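Local atomic coordinates of glycine betaine, L-proline ABC transporter, glycine/betaine/L-proline-binding protein (ProX) (Borrelia burgdorferi, PDB entry 3TMG), a protein that binds glycine betaine (trimethyl glycine) as the substrate-binding protein of an ABC transporter and probably delivers it for uptake into the cell. Residues A[42-47]-A[222-227]; A[64-69]-A[212-217]; A[110-115]-A[197-202]. All blocks are in the same frame, centred on the assembly; numbering follows the deposited sequence.

Interaction 1 of 3, residues A[42-47]-A[222-227]; sequences MGYNAE and FDAYYV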
loop_
_atom_site.group_PDB
_atom_site.type_symbol
_atom_site.label_atom_id
_atom_site.label_comp_id
_atom_site.label_asym_id
_atom_site.label_seq_id
_atom_site.Cartn_x
_atom_site.Cartn_y
_atom_site.Cartn_z
ATOM N N MET A 42 -12.712 -15.373 -14.431
ATOM C CA MET A 42 -13.920 -14.851 -15.081
ATOM C C MET A 42 -13.809 -14.684 -16.608
ATOM O O MET A 42 -14.789 -14.283 -17.251
ATOM C CB MET A 42 -14.354 -13.513 -14.464
ATOM C CG MET A 42 -14.737 -13.589 -12.998
ATOM S SD MET A 42 -14.886 -12.004 -12.152
ATOM C CE MET A 42 -16.060 -11.109 -13.194
ATOM N N GLY A 43 -12.653 -14.993 -17.198
ATOM C CA GLY A 43 -12.537 -14.989 -18.673
ATOM C C GLY A 43 -12.006 -13.676 -19.240
ATOM O O GLY A 43 -12.119 -13.424 -20.434
ATOM N N TYR A 44 -11.391 -12.847 -18.396
ATOM C CA TYR A 44 -10.771 -11.612 -18.870
ATOM C C TYR A 44 -9.313 -11.807 -19.279
ATOM O O TYR A 44 -8.570 -12.618 -18.692
ATOM C CB TYR A 44 -10.794 -10.543 -17.750
ATOM C CG TYR A 44 -12.121 -9.882 -17.581
ATOM C CD1 TYR A 44 -13.168 -10.562 -16.989
ATOM C CD2 TYR A 44 -12.349 -8.576 -18.043
ATOM C CE1 TYR A 44 -14.415 -9.968 -16.839
ATOM C CE2 TYR A 44 -13.603 -7.974 -17.909
ATOM C CZ TYR A 44 -14.628 -8.677 -17.290
ATOM O OH TYR A 44 -15.884 -8.133 -17.120
ATOM N N ASN A 45 -8.898 -11.030 -20.265
ATOM C CA ASN A 45 -7.513 -10.688 -20.369
ATOM C C ASN A 45 -7.281 -9.550 -19.354
ATOM O O ASN A 45 -7.560 -8.372 -19.619
ATOM C CB ASN A 45 -7.175 -10.256 -21.799
ATOM C CG ASN A 45 -5.761 -9.751 -21.922
ATOM O OD1 ASN A 45 -4.916 -10.019 -21.071
ATOM N ND2 ASN A 45 -5.498 -9.002 -22.965
ATOM N N ALA A 46 -6.795 -9.921 -18.171
ATOM C CA ALA A 46 -6.626 -8.961 -17.089
ATOM C C ALA A 46 -5.193 -8.475 -17.131
ATOM O O ALA A 46 -4.281 -9.261 -16.914
ATOM C CB ALA A 46 -6.932 -9.624 -15.753
ATOM N N GLU A 47 -4.984 -7.207 -17.456
ATOM C CA GLU A 47 -3.621 -6.677 -17.472
ATOM C C GLU A 47 -3.403 -5.791 -16.249
ATOM O O GLU A 47 -4.236 -4.956 -15.953
ATOM C CB GLU A 47 -3.406 -5.834 -18.690
ATOM C CG GLU A 47 -3.583 -6.605 -19.988
ATOM C CD GLU A 47 -3.483 -5.660 -21.157
ATOM O OE1 GLU A 47 -2.343 -5.306 -21.524
ATOM O OE2 GLU A 47 -4.513 -5.242 -21.696
ATOM N N PHE A 222 -20.166 -3.810 -16.382
ATOM C CA PHE A 222 -20.713 -3.929 -15.062
ATOM C C PHE A 222 -20.123 -5.070 -14.250
ATOM O O PHE A 222 -20.017 -4.954 -13.023
ATOM C CB PHE A 222 -22.258 -4.034 -15.085
ATOM C CG PHE A 222 -22.853 -3.952 -13.711
ATOM C CD1 PHE A 222 -22.616 -2.841 -12.917
ATOM C CD2 PHE A 222 -23.575 -5.012 -13.176
ATOM C CE1 PHE A 222 -23.120 -2.765 -11.612
ATOM C CE2 PHE A 222 -24.113 -4.936 -11.900
ATOM C CZ PHE A 222 -23.885 -3.818 -11.115
ATOM N N ASP A 223 -19.773 -6.177 -14.906
ATOM C CA ASP A 223 -19.117 -7.288 -14.215
ATOM C C ASP A 223 -17.775 -6.876 -13.595
ATOM O O ASP A 223 -17.471 -7.273 -12.437
ATOM C CB ASP A 223 -18.939 -8.475 -15.155
ATOM C CG ASP A 223 -20.267 -9.151 -15.503
ATOM O OD1 ASP A 223 -21.282 -8.918 -14.818
ATOM O OD2 ASP A 223 -20.273 -9.910 -16.464
ATOM N N ALA A 224 -16.978 -6.092 -14.340
ATOM C CA ALA A 224 -15.680 -5.625 -13.820
ATOM C C ALA A 224 -15.903 -4.621 -12.702
ATOM O O ALA A 224 -15.236 -4.693 -11.681
ATOM C CB ALA A 224 -14.774 -5.018 -14.899
ATOM N N TYR A 225 -16.847 -3.698 -12.899
ATOM C CA TYR A 225 -17.259 -2.764 -11.838
ATOM C C TYR A 225 -17.646 -3.491 -10.555
ATOM O O TYR A 225 -17.196 -3.117 -9.463
ATOM C CB TYR A 225 -18.420 -1.902 -12.333
ATOM C CG TYR A 225 -18.914 -0.896 -11.324
ATOM C CD1 TYR A 225 -19.870 -1.251 -10.370
ATOM C CD2 TYR A 225 -18.410 0.402 -11.302
ATOM C CE1 TYR A 225 -20.322 -0.327 -9.419
ATOM C CE2 TYR A 225 -18.863 1.336 -10.370
ATOM C CZ TYR A 225 -19.825 0.972 -9.432
ATOM O OH TYR A 225 -20.282 1.879 -8.473
ATOM N N TYR A 226 -18.458 -4.536 -10.691
ATOM C CA TYR A 226 -18.938 -5.310 -9.549
ATOM C C TYR A 226 -17.772 -5.883 -8.746
ATOM O O TYR A 226 -17.772 -5.781 -7.528
ATOM C CB TYR A 226 -19.881 -6.423 -10.046
ATOM C CG TYR A 226 -20.515 -7.282 -8.974
ATOM C CD1 TYR A 226 -19.744 -8.191 -8.235
ATOM C CD2 TYR A 226 -21.910 -7.209 -8.713
ATOM C CE1 TYR A 226 -20.319 -8.984 -7.261
ATOM C CE2 TYR A 226 -22.500 -8.013 -7.755
ATOM C CZ TYR A 226 -21.708 -8.904 -7.053
ATOM O OH TYR A 226 -22.301 -9.675 -6.077
ATOM N N VAL A 227 -16.757 -6.449 -9.419
ATOM C CA VAL A 227 -15.613 -7.000 -8.697
ATOM C C VAL A 227 -14.858 -5.886 -7.942
ATOM O O VAL A 227 -14.549 -6.032 -6.748
ATOM C CB VAL A 227 -14.659 -7.762 -9.631
ATOM C CG1 VAL A 227 -13.451 -8.262 -8.872
ATOM C CG2 VAL A 227 -15.406 -8.916 -10.300
HETATM O O HOH W 1 -17.929 -9.651 -18.128
#

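Interaction 2 of 3, residues A[64-69]-A[212-217]; sequences KIDGTV and LVRLGL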
loop_
_atom_site.group_PDB
_atom_site.type_symbol
_atom_site.label_atom_id
_atom_site.label_comp_id
_atom_site.label_asym_id
_atom_site.label_seq_id
_atom_site.Cartn_x
_atom_site.Cartn_y
_atom_site.Cartn_z
ATOM N N LYS A 64 -7.241 5.372 -18.766
ATOM C CA LYS A 64 -6.317 4.450 -19.456
ATOM C C LYS A 64 -6.091 3.156 -18.650
ATOM O O LYS A 64 -5.587 2.169 -19.179
ATOM C CB LYS A 64 -4.984 5.137 -19.755
ATOM C CG LYS A 64 -5.123 6.112 -20.903
ATOM C CD LYS A 64 -3.892 6.979 -20.947
ATOM C CE LYS A 64 -3.991 7.979 -22.068
ATOM N NZ LYS A 64 -2.897 8.924 -21.746
ATOM N N ILE A 65 -6.502 3.190 -17.395
ATOM C CA ILE A 65 -6.728 1.985 -16.596
ATOM C C ILE A 65 -8.174 2.028 -16.120
ATOM O O ILE A 65 -8.795 3.096 -16.106
ATOM C CB ILE A 65 -5.775 1.884 -15.375
ATOM C CG1 ILE A 65 -5.893 3.103 -14.428
ATOM C CG2 ILE A 65 -4.334 1.671 -15.852
ATOM C CD1 ILE A 65 -5.019 3.000 -13.154
ATOM N N ASP A 66 -8.689 0.874 -15.722
ATOM C CA ASP A 66 -10.079 0.774 -15.355
ATOM C C ASP A 66 -10.237 0.986 -13.865
ATOM O O ASP A 66 -11.268 1.451 -13.417
ATOM C CB ASP A 66 -10.600 -0.608 -15.731
ATOM C CG ASP A 66 -10.642 -0.816 -17.224
ATOM O OD1 ASP A 66 -11.182 0.068 -17.906
ATOM O OD2 ASP A 66 -10.152 -1.861 -17.690
ATOM N N GLY A 67 -9.212 0.647 -13.091
ATOM C CA GLY A 67 -9.330 0.711 -11.636
ATOM C C GLY A 67 -7.998 0.602 -10.917
ATOM O O GLY A 67 -6.978 0.269 -11.535
ATOM N N THR A 68 -7.996 0.955 -9.629
ATOM C CA THR A 68 -6.874 0.666 -8.739
ATOM C C THR A 68 -7.460 0.211 -7.412
ATOM O O THR A 68 -8.522 0.740 -6.996
ATOM C CB THR A 68 -5.933 1.883 -8.547
ATOM O OG1 THR A 68 -4.993 1.600 -7.525
ATOM C CG2 THR A 68 -6.709 3.164 -8.114
ATOM N N VAL A 69 -6.791 -0.729 -6.742
ATOM C CA VAL A 69 -7.180 -1.104 -5.376
ATOM C C VAL A 69 -6.111 -0.585 -4.381
ATOM O O VAL A 69 -5.967 -1.110 -3.265
ATOM C CB VAL A 69 -7.449 -2.628 -5.225
ATOM C CG1 VAL A 69 -8.694 -2.967 -6.028
ATOM C CG2 VAL A 69 -6.262 -3.505 -5.691
ATOM N N LEU A 212 -10.666 2.674 -6.445
ATOM C CA LEU A 212 -11.172 3.708 -7.337
ATOM C C LEU A 212 -11.294 3.142 -8.736
ATOM O O LEU A 212 -10.442 2.349 -9.166
ATOM C CB LEU A 212 -10.249 4.923 -7.371
ATOM C CG LEU A 212 -9.626 5.360 -6.048
ATOM C CD1 LEU A 212 -8.556 6.423 -6.280
ATOM C CD2 LEU A 212 -10.653 5.856 -5.024
ATOM N N VAL A 213 -12.324 3.571 -9.476
ATOM C CA VAL A 213 -12.502 3.105 -10.857
ATOM C C VAL A 213 -12.717 4.326 -11.759
ATOM O O VAL A 213 -13.066 5.407 -11.303
ATOM C CB VAL A 213 -13.678 2.094 -11.012
ATOM C CG1 VAL A 213 -13.448 0.834 -10.202
ATOM C CG2 VAL A 213 -15.016 2.734 -10.633
ATOM N N ARG A 214 -12.463 4.150 -13.041
ATOM C CA ARG A 214 -12.629 5.247 -14.001
ATOM C C ARG A 214 -14.110 5.631 -14.130
ATOM O O ARG A 214 -14.968 4.794 -13.924
ATOM C CB ARG A 214 -12.052 4.873 -15.366
ATOM C CG ARG A 214 -12.617 3.619 -16.009
ATOM C CD ARG A 214 -12.100 3.451 -17.433
ATOM N NE ARG A 214 -12.766 2.354 -18.131
ATOM C CZ ARG A 214 -13.924 2.451 -18.790
ATOM N NH1 ARG A 214 -14.566 3.613 -18.867
ATOM N NH2 ARG A 214 -14.418 1.370 -19.408
ATOM N N LEU A 215 -14.370 6.884 -14.510
ATOM C CA LEU A 215 -15.714 7.401 -14.789
ATOM C C LEU A 215 -16.693 6.480 -15.557
ATOM O O LEU A 215 -17.858 6.363 -15.177
ATOM C CB LEU A 215 -15.629 8.775 -15.504
ATOM C CG LEU A 215 -15.101 9.957 -14.674
ATOM C CD1 LEU A 215 -15.199 11.278 -15.419
ATOM C CD2 LEU A 215 -15.795 10.053 -13.319
ATOM N N GLY A 216 -16.262 5.835 -16.626
ATOM C CA GLY A 216 -17.279 5.126 -17.451
ATOM C C GLY A 216 -17.433 3.638 -17.146
ATOM O O GLY A 216 -18.190 2.953 -17.818
ATOM N N LEU A 217 -16.746 3.128 -16.124
ATOM C CA LEU A 217 -16.654 1.680 -15.952
ATOM C C LEU A 217 -17.994 1.009 -15.614
ATOM O O LEU A 217 -18.309 -0.092 -16.132
ATOM C CB LEU A 217 -15.563 1.283 -14.909
ATOM C CG LEU A 217 -15.336 -0.243 -14.826
ATOM C CD1 LEU A 217 -14.610 -0.779 -16.049
ATOM C CD2 LEU A 217 -14.531 -0.575 -13.562
HETATM O O HOH W 2 -13.364 -1.458 -19.521
#

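Interaction 3 of 3, residues A[110-115]-A[197-202]; sequences ISSISE and DDPDLI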
loop_
_atom_site.group_PDB
_atom_site.type_symbol
_atom_site.label_atom_id
_atom_site.label_comp_id
_atom_site.label_asym_id
_atom_site.label_seq_id
_atom_site.Cartn_x
_atom_site.Cartn_y
_atom_site.Cartn_z
ATOM N N ILE A 110 13.270 6.499 22.597
ATOM C CA ILE A 110 12.315 7.600 22.508
ATOM C C ILE A 110 10.908 7.083 22.151
ATOM O O ILE A 110 10.766 5.995 21.578
ATOM C CB ILE A 110 12.765 8.685 21.499
ATOM C CG1 ILE A 110 12.828 8.121 20.084
ATOM C CG2 ILE A 110 14.087 9.313 21.913
ATOM C CD1 ILE A 110 12.907 9.196 19.048
ATOM N N SER A 111 9.885 7.874 22.489
ATOM C CA SER A 111 8.509 7.518 22.241
ATOM C C SER A 111 7.777 8.424 21.265
ATOM O O SER A 111 6.729 8.053 20.816
ATOM C CB SER A 111 7.739 7.481 23.550
ATOM O OG SER A 111 8.101 6.306 24.261
ATOM N N SER A 112 8.341 9.592 20.957
ATOM C CA SER A 112 7.649 10.596 20.168
ATOM C C SER A 112 8.488 11.184 19.027
ATOM O O SER A 112 9.695 11.210 19.097
ATOM C CB SER A 112 7.210 11.737 21.073
ATOM O OG SER A 112 6.325 12.544 20.345
ATOM N N ILE A 113 7.832 11.662 17.972
ATOM C CA ILE A 113 8.511 12.289 16.871
ATOM C C ILE A 113 9.295 13.513 17.378
ATOM O O ILE A 113 10.406 13.752 16.942
ATOM C CB ILE A 113 7.530 12.728 15.746
ATOM C CG1 ILE A 113 6.996 11.499 14.987
ATOM C CG2 ILE A 113 8.240 13.682 14.779
ATOM C CD1 ILE A 113 6.020 11.862 13.859
ATOM N N SER A 114 8.725 14.278 18.306
ATOM C CA SER A 114 9.455 15.458 18.787
ATOM C C SER A 114 10.759 15.118 19.539
ATOM O O SER A 114 11.701 15.939 19.578
ATOM C CB SER A 114 8.559 16.327 19.661
ATOM O OG SER A 114 8.137 15.568 20.777
ATOM N N GLU A 115 10.851 13.912 20.104
ATOM C CA GLU A 115 12.085 13.531 20.833
ATOM C C GLU A 115 13.253 13.265 19.889
ATOM O O GLU A 115 14.375 13.052 20.325
ATOM C CB GLU A 115 11.819 12.319 21.707
ATOM C CG GLU A 115 10.814 12.626 22.778
ATOM C CD GLU A 115 10.556 11.434 23.649
ATOM O OE1 GLU A 115 10.317 10.335 23.121
ATOM O OE2 GLU A 115 10.592 11.589 24.870
ATOM N N ASP A 197 5.077 8.374 18.595
ATOM C CA ASP A 197 3.891 9.209 18.761
ATOM C C ASP A 197 3.927 10.426 17.818
ATOM O O ASP A 197 4.972 10.991 17.577
ATOM C CB ASP A 197 3.770 9.686 20.237
ATOM C CG ASP A 197 3.414 8.542 21.202
ATOM O OD1 ASP A 197 2.976 7.444 20.750
ATOM O OD2 ASP A 197 3.567 8.739 22.421
ATOM N N ASP A 198 2.765 10.839 17.340
ATOM C CA ASP A 198 2.634 11.897 16.341
ATOM C C ASP A 198 1.565 12.846 16.905
ATOM O O ASP A 198 0.368 12.733 16.563
ATOM C CB ASP A 198 2.240 11.218 15.008
ATOM C CG ASP A 198 1.808 12.196 13.898
ATOM O OD1 ASP A 198 2.196 13.415 13.924
ATOM O OD2 ASP A 198 1.096 11.680 12.976
ATOM N N PRO A 199 1.981 13.758 17.814
ATOM C CA PRO A 199 1.046 14.530 18.680
ATOM C C PRO A 199 -0.002 15.280 17.887
ATOM O O PRO A 199 -1.150 15.413 18.335
ATOM C CB PRO A 199 1.944 15.565 19.369
ATOM C CG PRO A 199 3.344 15.041 19.250
ATOM C CD PRO A 199 3.392 13.947 18.216
ATOM N N ASP A 200 0.407 15.810 16.745
ATOM C CA ASP A 200 -0.487 16.630 15.945
ATOM C C ASP A 200 -1.095 15.885 14.745
ATOM O O ASP A 200 -1.812 16.481 13.912
ATOM C CB ASP A 200 0.220 17.918 15.553
ATOM C CG ASP A 200 0.416 18.843 16.747
ATOM O OD1 ASP A 200 -0.141 18.566 17.817
ATOM O OD2 ASP A 200 1.098 19.869 16.614
ATOM N N LEU A 201 -0.840 14.571 14.699
ATOM C CA LEU A 201 -1.479 13.646 13.743
ATOM C C LEU A 201 -1.189 14.024 12.285
ATOM O O LEU A 201 -2.032 13.890 11.439
ATOM C CB LEU A 201 -3.014 13.565 13.966
ATOM C CG LEU A 201 -3.633 12.176 13.752
ATOM C CD1 LEU A 201 -3.151 11.247 14.862
ATOM C CD2 LEU A 201 -5.156 12.272 13.764
ATOM N N ILE A 202 0.012 14.526 12.001
ATOM C CA ILE A 202 0.360 14.846 10.634
ATOM C C ILE A 202 0.300 13.592 9.720
ATOM O O ILE A 202 -0.075 13.673 8.553
ATOM C CB ILE A 202 1.759 15.525 10.599
ATOM C CG1 ILE A 202 1.815 16.697 11.606
ATOM C CG2 ILE A 202 2.127 15.944 9.173
ATOM C CD1 ILE A 202 0.835 17.861 11.346
#

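Interaction 1 of 3, residues A[42-47]-A[222-227]
Met-42 and Val-227 make the tight end of this contact. Met-42 SD lies 3.6 Å from Val-227 CG2, and the two side chains run antiparallel, flank against flank. The methionine chain bends at chi3 (54°), which places CE 3.7 Å from Val-227 CG2, with Asp-223 O a looser neighbour of CE at 4.2 Å. Helix 26-41 closes in around this spot, with Leu-35 and Phe-39 touching Val-227, while Val-271 and Tyr-275 lie against Met-42. No direct hydrogen bond joins the two segments.

The corner is built from a helix end, a strand start and a second helix of the periplasmic-binding-protein fold. Gly-43, with positive phi, closes helix 26-41 in a Schellman motif, and the chain then enters strand 44-50, which runs parallel to strand 16-22. Helix 222-230 comes from much later in the sequence and packs across the junction through Asp-223, Ala-224 and Val-227.

Toward the beginning of that helix the fit is looser and wetter. Tyr-44 comes up mainly through its hydroxyl: OH is 3.6 Å from Asp-223 CB, and Ala-224 CB lies 4.0 Å from the same OH, approaching the ring obliquely. The tyrosine and aspartate side chains lie roughly perpendicular to each other, their ring and carboxylate planes 71° apart. A water bridges them, 2.7 Å from Tyr-44 OH and donating to Asp-223 OD2 at 2.9 Å. That same OD2 is also hydrogen-bonded to Tyr-275 OH, so the carboxylate is shared with the C-terminal part of the chain.

Interaction 2 of 3, residues A[64-69]-A[212-217]
An antiparallel strand pairing, closed at one end by a salt bridge, joins Asp-66, Gly-67 and Thr-68 to Leu-212, Val-213 and Arg-214, near the beginning of strand 67-73 and the last part of strand 207-214. Thr-68 and Leu-212 form a hydrogen-bonded pair, Thr-68 N to Leu-212 O and Leu-212 N to Thr-68 O, both 2.9 Å. Gly-67 and Val-213 are the neighbouring non-hydrogen-bonded pair, their CA atoms 4.0 Å apart, and Arg-214 N continues the ladder to Asp-66 O.

Beyond it, Asp-66 and Arg-214 run alongside each other. Arg-214 NE donates to Asp-66 OD1 at 2.8 Å, nearly straight (166°) and in the guanidinium plane, although the carboxylate is turned 51° from that plane. A water bridges OD1 and NH2. Lys-19 N holds OD2, while Asp-220 forms a salt bridge with NH2.

This pairing belongs to the antiparallel sheet, in which strand 207-214 also pairs with strand 88-105. A type I turn from Arg-214 to Leu-217 sets Leu-217 CA over the centre of the guanidinium, 3.9 Å above its plane, and Leu-217 CD1 4.0 Å from Asp-66 CB. On the face covered by helix 53-61, Thr-68 CG2 packs 4.0 Å from Leu-212 CB.

Interaction 3 of 3, residues A[110-115]-A[197-202]
Ser-111, Ser-112 and Ile-113 grip Asp-197 from both ends of its backbone. Asp-197 N donates to Ser-111 O at 2.8 Å, almost straight at 177°, and Ile-113 N returns a bond of 3.0 Å to Asp-197 O, lying in that carbonyl's plane. The Asp-197 side chain, its CG anti to the carbonyl carbon, brings CB and CG each to 3.4 Å from Ser-111 O. Ser-112 OG stands anti to the backbone N (chi1 -168°), from where it makes a weak hydrogen bond to Asp-197 O and also meets Pro-199 CD at 3.9 Å.

Ile-113 runs alongside Asp-198 in the same direction. With CG1 anti to the carbonyl carbon (chi1 -72°), the branch passes beside Asp-197 O, 3.3 Å from CG1, and CD1 reaches Asp-198 CB at 4.0 Å.

The pairing is a single backbone bridge between two surface loops, one following strand 88-105 and the other following strand 193-195, in the lobe of the binding protein that contains Thr-136, a betaine-binding residue.

Each loop is braced by its own acid. Glu-115 reaches back so that OE1 accepts from both Ser-111 N, at 2.6 Å and nearly along the C-O axis, and Ser-112 N, which comes from above the carboxylate plane. Asp-198 starts a type I turn to Leu-201; its OD1 takes Ile-202 N at 3.1 Å, on the syn side, and Tyr-147 OH as well, while OD2 accepts from Met-203 N.

In the fold
From the N terminus, residues 42-47 open the longest loop in sequence, which interaction 1 closes when the chain reaches helix 222-230. Residues 64-69 follow and find 212-217 before that helix, so interaction 2 lies within the first loop; interaction 3, between 110-115 and 197-202, lies within both. None of the loops cross. Interactions 1 and 2, centres 12 Å apart, touch where Tyr-225 packs on Leu-217 and Val-213; interaction 1 ties helix 222-230 to the end of helix 26-41 and strand 44-50, while interaction 2 pairs strands 67-73 and 207-214 within the antiparallel sheet. Interaction 3 joins two loops on the opposite side of the chain's centre, about 36 Å from interaction 2, centre to centre.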